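Glutaredoxin related protein (Sulfolobus solfataricus, PDB 4MNN) probably acts as a thiol-disulfide oxidoreductase of the glutaredoxin family, an atypical member of the protein disulfide oxidoreductases built on the thioredoxin fold. Local coordinates at residues I14-I19 with R80-N84. Sequence-based numbering, arbitrary orientation. Where two conformers were deposited one is given.
Sequences IKKGDI and RISNN
A water-bridged loop-to-helix contact: in the N-terminal thioredoxin-like part of the chain, the link between helix 4-11 and strand 19-24 (residues 14-19) packs on the C-terminal end of helix 71-83 and the residue after it (residues 80-84), burying 233 Å² in all. Residues 14-16 end a 3-10 segment, closed by Gly-17 N donating to Ile-14 O (2.9 Å); Gly-17 is extended (psi -161°), Asp-18 (-136/38) turns the chain, and Ile-19 is extended again (-68/140). The helix ends in a Schellman motif with Asn-84 at positive phi (58°) as C-prime residue, Val-85 N bonded back to Arg-80 O and Asn-84 N reaching Ile-81 O weakly (3.2 Å). The backbones are nearest at Gly-17 and Ser-82, CA to CA 5.6 Å. Ser-82 (chi1 t) sends OG into the bend of the loop, 3.7 Å from both Ile-14 CB and Gly-17 CA; a beta carbon on residue 17 would clash with it. Water 1 joins three groups, donating to Ile-14 O (2.9 Å), accepting from Ile-19 N (2.9 Å) and bonding Ser-82 OG (3.1 Å); water 2 bonds the same OG at 3.1 Å. On the side facing the sheet, Ile-19 CD1 meets Ile-81 CG2 (3.4 Å) and Ile-19 CG1 meets Ser-82 CB (3.6 Å), both isoleucines also touching Val-52. Arg-54 is salt-bridged to Asp-18 and hydrogen-bonded to Ile-81 O. With no direct hydrogen bond between the segments, their polar join depends on ordered water at Ser-82 OG and on Arg-54.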
loop_
_atom_site.group_PDB
_atom_site.type_symbol
_atom_site.label_atom_id
_atom_site.label_comp_id
_atom_site.label_asym_id
_atom_site.label_seq_id
_atom_site.Cartn_x
_atom_site.Cartn_y
_atom_site.Cartn_z
ATOM N N ILE A 14 13.808 -0.552 -12.108
ATOM C CA ILE A 14 12.478 -0.221 -12.589
ATOM C C ILE A 14 12.361 1.204 -13.080
ATOM O O ILE A 14 11.262 1.672 -13.367
ATOM C CB ILE A 14 11.399 -0.478 -11.511
ATOM C CG1 ILE A 14 11.517 0.548 -10.395
ATOM C CG2 ILE A 14 11.534 -1.906 -10.967
ATOM C CD1 ILE A 14 10.342 0.560 -9.473
ATOM N N LYS A 15 13.495 1.891 -13.194
ATOM C CA LYS A 15 13.510 3.270 -13.658
ATOM C C LYS A 15 12.885 3.387 -15.043
ATOM O O LYS A 15 12.354 4.446 -15.414
ATOM C CB LYS A 15 14.961 3.818 -13.692
ATOM C CG LYS A 15 15.844 3.310 -14.857
ATOM C CD LYS A 15 16.684 2.069 -14.509
ATOM C CE LYS A 15 17.746 1.722 -15.558
ATOM N NZ LYS A 15 18.635 0.610 -15.041
ATOM N N LYS A 16 12.940 2.298 -15.811
ATOM C CA LYS A 16 12.405 2.291 -17.177
ATOM C C LYS A 16 10.891 2.223 -17.245
ATOM O O LYS A 16 10.304 2.504 -18.288
ATOM C CB LYS A 16 13.004 1.123 -17.964
ATOM C CG LYS A 16 12.250 0.760 -19.227
ATOM C CD LYS A 16 12.912 -0.406 -19.936
ATOM C CE LYS A 16 12.074 -0.910 -21.098
ATOM N NZ LYS A 16 12.824 -1.940 -21.864
ATOM N N GLY A 17 10.260 1.853 -16.135
ATOM C CA GLY A 17 8.802 1.745 -16.106
ATOM C C GLY A 17 8.084 3.091 -15.990
ATOM O O GLY A 17 8.677 4.129 -16.278
ATOM N N ASP A 18 6.821 3.075 -15.565
ATOM C CA ASP A 18 6.053 4.309 -15.429
ATOM C C ASP A 18 5.272 4.306 -14.105
ATOM O O ASP A 18 4.118 4.768 -14.037
ATOM C CB ASP A 18 5.094 4.479 -16.598
ATOM C CG ASP A 18 3.956 3.494 -16.561
ATOM O OD1 ASP A 18 4.154 2.401 -15.989
ATOM O OD2 ASP A 18 2.868 3.807 -17.111
ATOM N N ILE A 19 5.899 3.765 -13.060
ATOM C CA ILE A 19 5.276 3.787 -11.747
ATOM C C ILE A 19 5.279 5.272 -11.366
ATOM O O ILE A 19 6.237 6.007 -11.670
ATOM C CB ILE A 19 6.116 2.990 -10.712
ATOM C CG1 ILE A 19 5.596 1.565 -10.582
ATOM C CG2 ILE A 19 6.055 3.674 -9.340
ATOM C CD1 ILE A 19 4.313 1.425 -9.751
ATOM N N ARG A 80 6.925 -5.022 -8.392
ATOM C CA ARG A 80 5.968 -5.963 -8.986
ATOM C C ARG A 80 5.006 -5.258 -9.932
ATOM O O ARG A 80 4.745 -5.734 -11.038
ATOM C CB ARG A 80 5.174 -6.702 -7.898
ATOM C CG ARG A 80 5.974 -7.649 -7.015
ATOM C CD ARG A 80 5.078 -8.824 -6.523
ATOM N NE ARG A 80 5.898 -9.813 -5.836
ATOM C CZ ARG A 80 6.094 -9.849 -4.520
ATOM N NH1 ARG A 80 5.506 -8.948 -3.724
ATOM N NH2 ARG A 80 6.930 -10.751 -4.006
ATOM N N ILE A 81 4.494 -4.109 -9.499
ATOM C CA ILE A 81 3.572 -3.354 -10.325
ATOM C C ILE A 81 4.288 -2.836 -11.600
ATOM O O ILE A 81 3.741 -2.928 -12.705
ATOM C CB ILE A 81 2.971 -2.174 -9.513
ATOM C CG1 ILE A 81 1.998 -2.720 -8.470
ATOM C CG2 ILE A 81 2.214 -1.196 -10.421
ATOM C CD1 ILE A 81 1.700 -1.712 -7.349
ATOM N N SER A 82 5.507 -2.331 -11.447
ATOM C CA SER A 82 6.225 -1.791 -12.595
ATOM C C SER A 82 6.582 -2.856 -13.640
ATOM O O SER A 82 6.651 -2.557 -14.835
ATOM C CB SER A 82 7.493 -1.076 -12.132
ATOM O OG SER A 82 8.104 -0.408 -13.221
ATOM N N ASN A 83 6.807 -4.085 -13.185
ATOM C CA ASN A 83 7.154 -5.208 -14.071
ATOM C C ASN A 83 5.922 -6.035 -14.435
ATOM O O ASN A 83 5.986 -6.950 -15.269
ATOM C CB ASN A 83 8.169 -6.123 -13.397
ATOM C CG ASN A 83 9.554 -5.517 -13.346
ATOM O OD1 ASN A 83 10.344 -5.841 -12.473
ATOM N ND2 ASN A 83 9.856 -4.642 -14.286
ATOM N N ASN A 84 4.792 -5.699 -13.827
ATOM C CA ASN A 84 3.539 -6.413 -14.081
ATOM C C ASN A 84 3.677 -7.894 -13.765
ATOM O O ASN A 84 3.260 -8.772 -14.546
ATOM C CB ASN A 84 3.078 -6.225 -15.526
ATOM C CG ASN A 84 1.688 -6.800 -15.764
ATOM O OD1 ASN A 84 0.881 -6.877 -14.834
ATOM N ND2 ASN A 84 1.396 -7.195 -17.006
HETATM O O HOH W 1 8.549 2.602 -12.815
HETATM O O HOH W 2 10.204 -0.890 -15.442
#